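Local coordinates for nourseothricin acetyltransferase (Streptomyces noursei, PDB 5C82), which probably acetylates the antibiotic nourseothricin as a member of the GNAT acetyltransferase family, which would account for its link to antibiotic resistance, at residues 9-23 with 80-94. The protein carries 1 engineered substitution. Sequence-based numbering, arbitrary orientation.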
ATOM      1  N   ALA A   9      29.877 -18.780   1.471  1.00 45.43           N
ATOM      2  CA  ALA A   9      30.851 -17.661   1.527  1.00 42.34           C
ATOM      3  C   ALA A   9      30.427 -16.442   2.393  1.00 40.67           C
ATOM      4  O   ALA A   9      31.221 -15.495   2.539  1.00 40.21           O
ATOM      5  CB  ALA A   9      31.242 -17.201   0.123  1.00 42.47           C
ATOM      6  N   TYR A  10      29.226 -16.478   2.998  1.00 30.90           N
ATOM      7  CA  TYR A  10      28.766 -15.337   3.788  1.00 28.12           C
ATOM      8  C   TYR A  10      28.429 -15.671   5.241  1.00 28.37           C
ATOM      9  O   TYR A  10      28.237 -16.845   5.591  1.00 28.58           O
ATOM     10  CB  TYR A  10      27.579 -14.636   3.094  1.00 28.42           C
ATOM     11  CG  TYR A  10      27.890 -14.182   1.682  1.00 29.39           C
ATOM     12  CD1 TYR A  10      28.584 -13.001   1.446  1.00 30.15           C
ATOM     13  CD2 TYR A  10      27.521 -14.955   0.582  1.00 30.84           C
ATOM     14  CE1 TYR A  10      28.923 -12.607   0.154  1.00 28.33           C
ATOM     15  CE2 TYR A  10      27.870 -14.579  -0.715  1.00 31.74           C
ATOM     16  CZ  TYR A  10      28.541 -13.385  -0.926  1.00 36.62           C
ATOM     17  OH  TYR A  10      28.828 -12.980  -2.202  1.00 36.92           O
ATOM     18  N   ARG A  11      28.376 -14.624   6.088  1.00 20.19           N
ATOM     19  CA  ARG A  11      27.990 -14.732   7.501  1.00 19.06           C
ATOM     20  C   ARG A  11      26.734 -13.933   7.633  1.00 22.47           C
ATOM     21  O   ARG A  11      26.598 -12.910   6.970  1.00 22.27           O
ATOM     22  CB  ARG A  11      29.080 -14.206   8.447  1.00 15.90           C
ATOM     23  CG  ARG A  11      30.379 -15.012   8.345  1.00 14.56           C
ATOM     24  CD  ARG A  11      31.517 -14.352   9.111  1.00 17.38           C
ATOM     25  NE  ARG A  11      32.739 -15.164   9.049  1.00 25.34           N
ATOM     26  CZ  ARG A  11      32.990 -16.201   9.840  1.00 32.45           C
ATOM     27  NH1 ARG A  11      32.118 -16.553  10.786  1.00 13.91           N
ATOM     28  NH2 ARG A  11      34.119 -16.880   9.713  1.00 18.27           N
ATOM     29  N   TYR A  12      25.798 -14.404   8.451  1.00 18.52           N
ATOM     30  CA  TYR A  12      24.503 -13.751   8.585  1.00 17.79           C
ATOM     31  C   TYR A  12      24.172 -13.550  10.029  1.00 20.94           C
ATOM     32  O   TYR A  12      24.442 -14.423  10.836  1.00 19.16           O
ATOM     33  CB  TYR A  12      23.401 -14.609   7.941  1.00 18.55           C
ATOM     34  CG  TYR A  12      23.623 -14.900   6.478  1.00 19.72           C
ATOM     35  CD1 TYR A  12      24.336 -16.026   6.069  1.00 20.73           C
ATOM     36  CD2 TYR A  12      23.067 -14.084   5.494  1.00 20.99           C
ATOM     37  CE1 TYR A  12      24.539 -16.300   4.718  1.00 21.32           C
ATOM     38  CE2 TYR A  12      23.282 -14.337   4.140  1.00 21.39           C
ATOM     39  CZ  TYR A  12      24.032 -15.436   3.760  1.00 25.52           C
ATOM     40  OH  TYR A  12      24.222 -15.672   2.427  1.00 24.36           O
ATOM     41  N   ARG A  13      23.560 -12.408  10.350  1.00 18.44           N
ATOM     42  CA  ARG A  13      23.130 -12.081  11.705  1.00 18.09           C
ATOM     43  C   ARG A  13      22.094 -10.956  11.723  1.00 20.39           C
ATOM     44  O   ARG A  13      21.822 -10.313  10.707  1.00 18.86           O
ATOM     45  CB  ARG A  13      24.335 -11.700  12.613  1.00 18.23           C
ATOM     46  CG  ARG A  13      25.236 -10.580  12.104  1.00 17.63           C
ATOM     47  CD  ARG A  13      26.155 -10.093  13.225  1.00 18.34           C
ATOM     48  NE  ARG A  13      27.147  -9.114  12.770  1.00 17.38           N
ATOM     49  CZ  ARG A  13      26.891  -7.824  12.558  1.00 29.55           C
ATOM     50  NH1 ARG A  13      25.676  -7.338  12.772  1.00 16.67           N
ATOM     51  NH2 ARG A  13      27.850  -7.011  12.145  1.00 21.25           N
ATOM     52  N   THR A  14      21.562 -10.692  12.906  1.00 16.40           N
ATOM     53  CA  THR A  14      20.687  -9.563  13.115  1.00 17.18           C
ATOM     54  C   THR A  14      21.625  -8.333  13.148  1.00 21.29           C
ATOM     55  O   THR A  14      22.796  -8.453  13.553  1.00 20.93           O
ATOM     56  CB  THR A  14      19.814  -9.804  14.345  1.00 20.42           C
ATOM     57  OG1 THR A  14      18.881 -10.833  14.012  1.00 17.47           O
ATOM     58  CG2 THR A  14      19.046  -8.576  14.767  1.00 19.38           C
ATOM     59  N   SER A  15      21.158  -7.209  12.600  1.00 17.11           N
ATOM     60  CA  SER A  15      21.946  -5.980  12.565  1.00 17.49           C
ATOM     61  C   SER A  15      22.166  -5.448  14.003  1.00 23.27           C
ATOM     62  O   SER A  15      21.396  -5.754  14.917  1.00 19.85           O
ATOM     63  CB  SER A  15      21.221  -4.903  11.769  1.00 19.31           C
ATOM     64  OG  SER A  15      20.131  -4.419  12.542  1.00 26.41           O
ATOM     65  N   VAL A  16      23.202  -4.613  14.162  1.00 23.27           N
ATOM     66  CA  VAL A  16      23.557  -3.934  15.408  1.00 23.81           C
ATOM     67  C   VAL A  16      23.682  -2.447  15.045  1.00 29.86           C
ATOM     68  O   VAL A  16      23.870  -2.166  13.852  1.00 27.54           O
ATOM     69  CB  VAL A  16      24.843  -4.510  16.086  1.00 26.29           C
ATOM     70  CG1 VAL A  16      24.608  -5.939  16.592  1.00 26.70           C
ATOM     71  CG2 VAL A  16      26.073  -4.438  15.176  1.00 25.04           C
ATOM     72  N   PRO A  17      23.584  -1.483  16.008  1.00 28.77           N
ATOM     73  CA  PRO A  17      23.700  -0.053  15.627  1.00 29.66           C
ATOM     74  C   PRO A  17      24.926   0.280  14.772  1.00 33.85           C
ATOM     75  O   PRO A  17      24.798   1.049  13.830  1.00 34.56           O
ATOM     76  CB  PRO A  17      23.726   0.686  16.972  1.00 31.33           C
ATOM     77  CG  PRO A  17      23.034  -0.230  17.910  1.00 35.70           C
ATOM     78  CD  PRO A  17      23.345  -1.634  17.459  1.00 30.50           C
ATOM     79  N   GLY A  18      26.055  -0.369  15.054  1.00 29.53           N
ATOM     80  CA  GLY A  18      27.316  -0.192  14.343  1.00 29.19           C
ATOM     81  C   GLY A  18      27.330  -0.560  12.869  1.00 32.11           C
ATOM     82  O   GLY A  18      28.324  -0.287  12.189  1.00 31.13           O
ATOM     83  N   ASP A  19      26.244  -1.204  12.367  1.00 28.33           N
ATOM     84  CA  ASP A  19      26.079  -1.593  10.955  1.00 26.83           C
ATOM     85  C   ASP A  19      25.462  -0.455  10.141  1.00 29.23           C
ATOM     86  O   ASP A  19      25.474  -0.540   8.915  1.00 27.85           O
ATOM     87  CB  ASP A  19      25.160  -2.829  10.814  1.00 27.71           C
ATOM     88  CG  ASP A  19      25.695  -4.139  11.353  1.00 30.43           C
ATOM     89  OD1 ASP A  19      26.894  -4.439  11.120  1.00 31.16           O
ATOM     90  OD2 ASP A  19      24.902  -4.902  11.934  1.00 27.09           O
ATOM     91  N   ALA A  20      24.902   0.586  10.811  1.00 25.74           N
ATOM     92  CA  ALA A  20      24.205   1.712  10.182  1.00 27.01           C
ATOM     93  C   ALA A  20      24.945   2.355   9.009  1.00 32.80           C
ATOM     94  O   ALA A  20      24.341   2.560   7.959  1.00 32.62           O
ATOM     95  CB  ALA A  20      23.840   2.766  11.221  1.00 28.28           C
ATOM     96  N   GLU A  21      26.245   2.629   9.166  1.00 31.65           N
ATOM     97  CA  GLU A  21      27.060   3.238   8.113  1.00 32.39           C
ATOM     98  C   GLU A  21      27.188   2.345   6.883  1.00 35.43           C
ATOM     99  O   GLU A  21      27.026   2.839   5.766  1.00 35.95           O
ATOM    100  CB  GLU A  21      28.457   3.612   8.626  1.00 33.99           C
ATOM    101  CG  GLU A  21      28.464   4.901   9.429  1.00 50.21           C
ATOM    102  CD  GLU A  21      29.808   5.595   9.526  1.00 74.45           C
ATOM    103  OE1 GLU A  21      30.809   4.923   9.866  1.00 70.97           O
ATOM    104  OE2 GLU A  21      29.854   6.823   9.285  1.00 71.13           O
ATOM    105  N   ALA A  22      27.518   1.051   7.088  1.00 29.22           N
ATOM    106  CA  ALA A  22      27.692   0.088   6.004  1.00 27.78           C
ATOM    107  C   ALA A  22      26.368  -0.119   5.249  1.00 30.38           C
ATOM    108  O   ALA A  22      26.378  -0.180   4.023  1.00 29.68           O
ATOM    109  CB  ALA A  22      28.230  -1.231   6.542  1.00 28.20           C
ATOM    110  N   ILE A  23      25.244  -0.142   5.972  1.00 26.77           N
ATOM    111  CA  ILE A  23      23.892  -0.292   5.406  1.00 26.95           C
ATOM    112  C   ILE A  23      23.586   0.876   4.449  1.00 35.46           C
ATOM    113  O   ILE A  23      23.225   0.639   3.286  1.00 35.13           O
ATOM    114  CB  ILE A  23      22.830  -0.504   6.526  1.00 27.97           C
ATOM    115  CG1 ILE A  23      23.019  -1.911   7.173  1.00 26.94           C
ATOM    116  CG2 ILE A  23      21.394  -0.330   5.986  1.00 27.86           C
ATOM    117  CD1 ILE A  23      22.295  -2.160   8.490  1.00 25.03           C
ATOM    118  N   ARG A  80      12.697  -5.936  12.229  1.00 33.62           N
ATOM    119  CA  ARG A  80      14.020  -6.575  12.264  1.00 29.80           C
ATOM    120  C   ARG A  80      14.810  -6.347  10.974  1.00 27.09           C
ATOM    121  O   ARG A  80      14.221  -6.288   9.897  1.00 24.30           O
ATOM    122  CB  ARG A  80      13.913  -8.079  12.538  1.00 27.80           C
ATOM    123  CG  ARG A  80      15.199  -8.699  13.097  1.00 35.33           C
ATOM    124  CD  ARG A  80      14.860 -10.003  13.752  1.00 46.44           C
ATOM    125  NE  ARG A  80      15.930 -10.540  14.580  1.00 64.25           N
ATOM    126  CZ  ARG A  80      15.725 -11.127  15.750  1.00 76.41           C
ATOM    127  NH1 ARG A  80      14.494 -11.225  16.245  1.00 54.63           N
ATOM    128  NH2 ARG A  80      16.747 -11.607  16.446  1.00 67.08           N
ATOM    129  N   THR A  81      16.142  -6.233  11.101  1.00 20.28           N
ATOM    130  CA  THR A  81      17.084  -6.104   9.992  1.00 19.14           C
ATOM    131  C   THR A  81      18.094  -7.247  10.074  1.00 21.16           C
ATOM    132  O   THR A  81      18.722  -7.440  11.112  1.00 20.07           O
ATOM    133  CB  THR A  81      17.805  -4.728   9.989  1.00 23.93           C
ATOM    134  OG1 THR A  81      16.847  -3.682   9.892  1.00 28.79           O
ATOM    135  CG2 THR A  81      18.835  -4.589   8.848  1.00 16.19           C
ATOM    136  N   PHE A  82      18.268  -7.975   8.963  1.00 17.64           N
ATOM    137  CA  PHE A  82      19.264  -9.028   8.835  1.00 16.90           C
ATOM    138  C   PHE A  82      20.344  -8.569   7.872  1.00 19.39           C
ATOM    139  O   PHE A  82      20.040  -8.003   6.822  1.00 16.39           O
ATOM    140  CB  PHE A  82      18.644 -10.348   8.360  1.00 18.53           C
ATOM    141  CG  PHE A  82      17.588 -10.882   9.286  1.00 20.30           C
ATOM    142  CD1 PHE A  82      17.941 -11.557  10.451  1.00 23.90           C
ATOM    143  CD2 PHE A  82      16.243 -10.791   8.954  1.00 23.05           C
ATOM    144  CE1 PHE A  82      16.962 -12.064  11.304  1.00 26.48           C
ATOM    145  CE2 PHE A  82      15.260 -11.295   9.805  1.00 27.28           C
ATOM    146  CZ  PHE A  82      15.623 -11.947  10.966  1.00 26.92           C
ATOM    147  N   VAL A  83      21.611  -8.788   8.245  1.00 17.90           N
ATOM    148  CA  VAL A  83      22.768  -8.391   7.429  1.00 16.67           C
ATOM    149  C   VAL A  83      23.521  -9.624   6.991  1.00 20.77           C
ATOM    150  O   VAL A  83      23.530 -10.619   7.711  1.00 21.22           O
ATOM    151  CB  VAL A  83      23.710  -7.390   8.171  1.00 18.90           C
ATOM    152  CG1 VAL A  83      23.079  -6.000   8.298  1.00 17.24           C
ATOM    153  CG2 VAL A  83      24.165  -7.933   9.538  1.00 18.68           C
ATOM    154  N   ALA A  84      24.188  -9.536   5.853  1.00 17.39           N
ATOM    155  CA  ALA A  84      25.056 -10.579   5.290  1.00 17.66           C
ATOM    156  C   ALA A  84      26.427  -9.965   5.047  1.00 21.06           C
ATOM    157  O   ALA A  84      26.525  -8.945   4.361  1.00 21.10           O
ATOM    158  CB  ALA A  84      24.490 -11.104   3.973  1.00 18.02           C
ATOM    159  N   TYR A  85      27.470 -10.537   5.653  1.00 17.73           N
ATOM    160  CA  TYR A  85      28.849 -10.051   5.492  1.00 17.70           C
ATOM    161  C   TYR A  85      29.701 -11.069   4.748  1.00 23.45           C
ATOM    162  O   TYR A  85      29.618 -12.263   5.009  1.00 21.40           O
ATOM    163  CB  TYR A  85      29.486  -9.709   6.852  1.00 17.55           C
ATOM    164  CG  TYR A  85      29.115  -8.333   7.363  1.00 19.37           C
ATOM    165  CD1 TYR A  85      27.981  -8.139   8.145  1.00 20.53           C
ATOM    166  CD2 TYR A  85      29.913  -7.226   7.085  1.00 20.50           C
ATOM    167  CE1 TYR A  85      27.623  -6.873   8.597  1.00 21.06           C
ATOM    168  CE2 TYR A  85      29.570  -5.951   7.543  1.00 21.00           C
ATOM    169  CZ  TYR A  85      28.423  -5.781   8.296  1.00 28.45           C
ATOM    170  OH  TYR A  85      28.081  -4.531   8.748  1.00 29.03           O
ATOM    171  N   GLY A  86      30.524 -10.581   3.838  1.00 25.00           N
ATOM    172  CA  GLY A  86      31.453 -11.416   3.089  1.00 27.17           C
ATOM    173  C   GLY A  86      32.715 -11.702   3.879  1.00 36.66           C
ATOM    174  O   GLY A  86      32.871 -11.188   4.991  1.00 35.68           O
ATOM    175  N   ASP A  87      33.634 -12.516   3.297  1.00 38.85           N
ATOM    176  CA  ASP A  87      34.930 -12.897   3.887  1.00 40.93           C
ATOM    177  C   ASP A  87      35.815 -11.685   4.192  1.00 45.95           C
ATOM    178  O   ASP A  87      36.513 -11.662   5.204  1.00 46.78           O
ATOM    179  CB  ASP A  87      35.691 -13.874   2.970  1.00 43.68           C
ATOM    180  CG  ASP A  87      35.327 -15.337   3.152  1.00 63.77           C
ATOM    181  OD1 ASP A  87      35.596 -15.887   4.248  1.00 65.79           O
ATOM    182  OD2 ASP A  87      34.836 -15.954   2.173  1.00 72.81           O
ATOM    183  N   ASP A  88      35.741 -10.675   3.329  1.00 42.57           N
ATOM    184  CA  ASP A  88      36.480  -9.417   3.373  1.00 42.41           C
ATOM    185  C   ASP A  88      36.079  -8.443   4.509  1.00 44.21           C
ATOM    186  O   ASP A  88      36.783  -7.457   4.726  1.00 43.75           O
ATOM    187  CB  ASP A  88      36.350  -8.727   1.999  1.00 45.28           C
ATOM    188  CG  ASP A  88      34.924  -8.534   1.463  1.00 63.15           C
ATOM    189  OD1 ASP A  88      33.954  -8.667   2.258  1.00 63.71           O
ATOM    190  OD2 ASP A  88      34.781  -8.223   0.260  1.00 72.20           O
ATOM    191  N   GLY A  89      34.955  -8.706   5.189  1.00 38.22           N
ATOM    192  CA  GLY A  89      34.414  -7.839   6.238  1.00 35.89           C
ATOM    193  C   GLY A  89      33.461  -6.773   5.711  1.00 36.07           C
ATOM    194  O   GLY A  89      32.947  -5.952   6.474  1.00 34.99           O
ATOM    195  N   ASP A  90      33.203  -6.785   4.398  1.00 31.02           N
ATOM    196  CA  ASP A  90      32.300  -5.832   3.756  1.00 30.13           C
ATOM    197  C   ASP A  90      30.875  -6.348   3.755  1.00 30.13           C
ATOM    198  O   ASP A  90      30.633  -7.562   3.655  1.00 29.20           O
ATOM    199  CB  ASP A  90      32.764  -5.509   2.321  1.00 32.72           C
ATOM    200  CG  ASP A  90      34.083  -4.730   2.251  1.00 52.38           C
ATOM    201  OD1 ASP A  90      34.220  -3.712   2.982  1.00 54.42           O
ATOM    202  OD2 ASP A  90      34.967  -5.125   1.453  1.00 58.62           O
ATOM    203  N   LEU A  91      29.927  -5.415   3.859  1.00 23.46           N
ATOM    204  CA  LEU A  91      28.518  -5.735   3.826  1.00 19.63           C
ATOM    205  C   LEU A  91      28.127  -6.169   2.420  1.00 23.58           C
ATOM    206  O   LEU A  91      28.355  -5.444   1.461  1.00 24.88           O
ATOM    207  CB  LEU A  91      27.691  -4.559   4.312  1.00 17.70           C
ATOM    208  CG  LEU A  91      26.198  -4.832   4.503  1.00 18.44           C
ATOM    209  CD1 LEU A  91      25.945  -5.862   5.592  1.00 16.45           C
ATOM    210  CD2 LEU A  91      25.487  -3.578   4.801  1.00 18.83           C
ATOM    211  N   ALA A  92      27.622  -7.391   2.298  1.00 19.62           N
ATOM    212  CA  ALA A  92      27.227  -7.960   1.014  1.00 18.92           C
ATOM    213  C   ALA A  92      25.769  -7.636   0.764  1.00 23.73           C
ATOM    214  O   ALA A  92      25.343  -7.548  -0.400  1.00 23.24           O
ATOM    215  CB  ALA A  92      27.434  -9.467   1.015  1.00 19.38           C
ATOM    216  N   GLY A  93      25.014  -7.460   1.852  1.00 19.58           N
ATOM    217  CA  GLY A  93      23.596  -7.187   1.735  1.00 19.42           C
ATOM    218  C   GLY A  93      22.847  -7.131   3.038  1.00 24.26           C
ATOM    219  O   GLY A  93      23.379  -7.510   4.084  1.00 24.19           O
ATOM    220  N   PHE A  94      21.601  -6.621   2.971  1.00 19.55           N
ATOM    221  CA  PHE A  94      20.713  -6.518   4.131  1.00 18.98           C
ATOM    222  C   PHE A  94      19.259  -6.658   3.728  1.00 22.77           C
ATOM    223  O   PHE A  94      18.906  -6.455   2.564  1.00 24.32           O
ATOM    224  CB  PHE A  94      20.951  -5.193   4.918  1.00 20.37           C
ATOM    225  CG  PHE A  94      20.548  -3.939   4.176  1.00 20.85           C
ATOM    226  CD1 PHE A  94      21.448  -3.290   3.336  1.00 22.08           C
ATOM    227  CD2 PHE A  94      19.265  -3.410   4.312  1.00 22.80           C
ATOM    228  CE1 PHE A  94      21.069  -2.149   2.628  1.00 24.00           C
ATOM    229  CE2 PHE A  94      18.879  -2.270   3.592  1.00 25.47           C
ATOM    230  CZ  PHE A  94      19.784  -1.644   2.756  1.00 23.24           C
TER
HETATM  231  O   HOH W   1      34.845 -13.900   7.090  1.00 49.99           O
HETATM  232  O   HOH W   2      17.780  -5.422  13.557  1.00 21.27           O
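The methyl CG2 of Ile-23 sits squarely over the ring of Phe-94, 3.7 Å from the centroid and 7° off the normal, a CH-pi contact. Leu-91 CD1 lies on one face of the Tyr-85 ring, offset toward its rim, while Asp-19 OD1 approaches the ring edge and accepts a hydrogen bond from Tyr-85 OH (2.7 Å), which meets it from above the carboxylate plane. Arg-13 places one guanidinium face against Val-83 CG2 and Tyr-85 CD1, the guanidinium and ring planes 27° apart. Its NH1 and NH2 grip Asp-19 end-on in a salt bridge, NH1 to OD2 (2.7 Å) and NH2 to OD1, both through syn lone pairs. With Val-16 N also bonded to OD2, each carboxylate oxygen takes two donors, which fixes the rotation of the buried carboxylate and probably favours its ionised form. The CG of Arg-13 stands between backbone N and carbonyl carbon (chi1 55°), and the extended chain beyond carries the guanidinium to Asp-19.

Strand 11-14 forms one edge, within this chain, of the mixed sheet of the GNAT fold, antiparallel to 80-85, with Arg-11/Tyr-85 and Arg-13/Val-83 as hydrogen-bonded pairs. The next strand, 91-94, carries a classic beta bulge where Ala-92 and Gly-93 face Ala-84. On the face opposite Arg-13, Val-83 and Tyr-85, Ala-84 CB packs 3.5 Å from Tyr-12 CE2, and helix 122-137 covers Tyr-12. Tyr-10 CE1 touches Ala-92 CB, and the Tyr-10 hydroxyl is hydrogen-bonded to His-117 ND1. At the C-terminal end of strand 11-14, Arg-80 NE donates to Thr-14 OG1 (3.0 Å), which lies in the guanidinium plane.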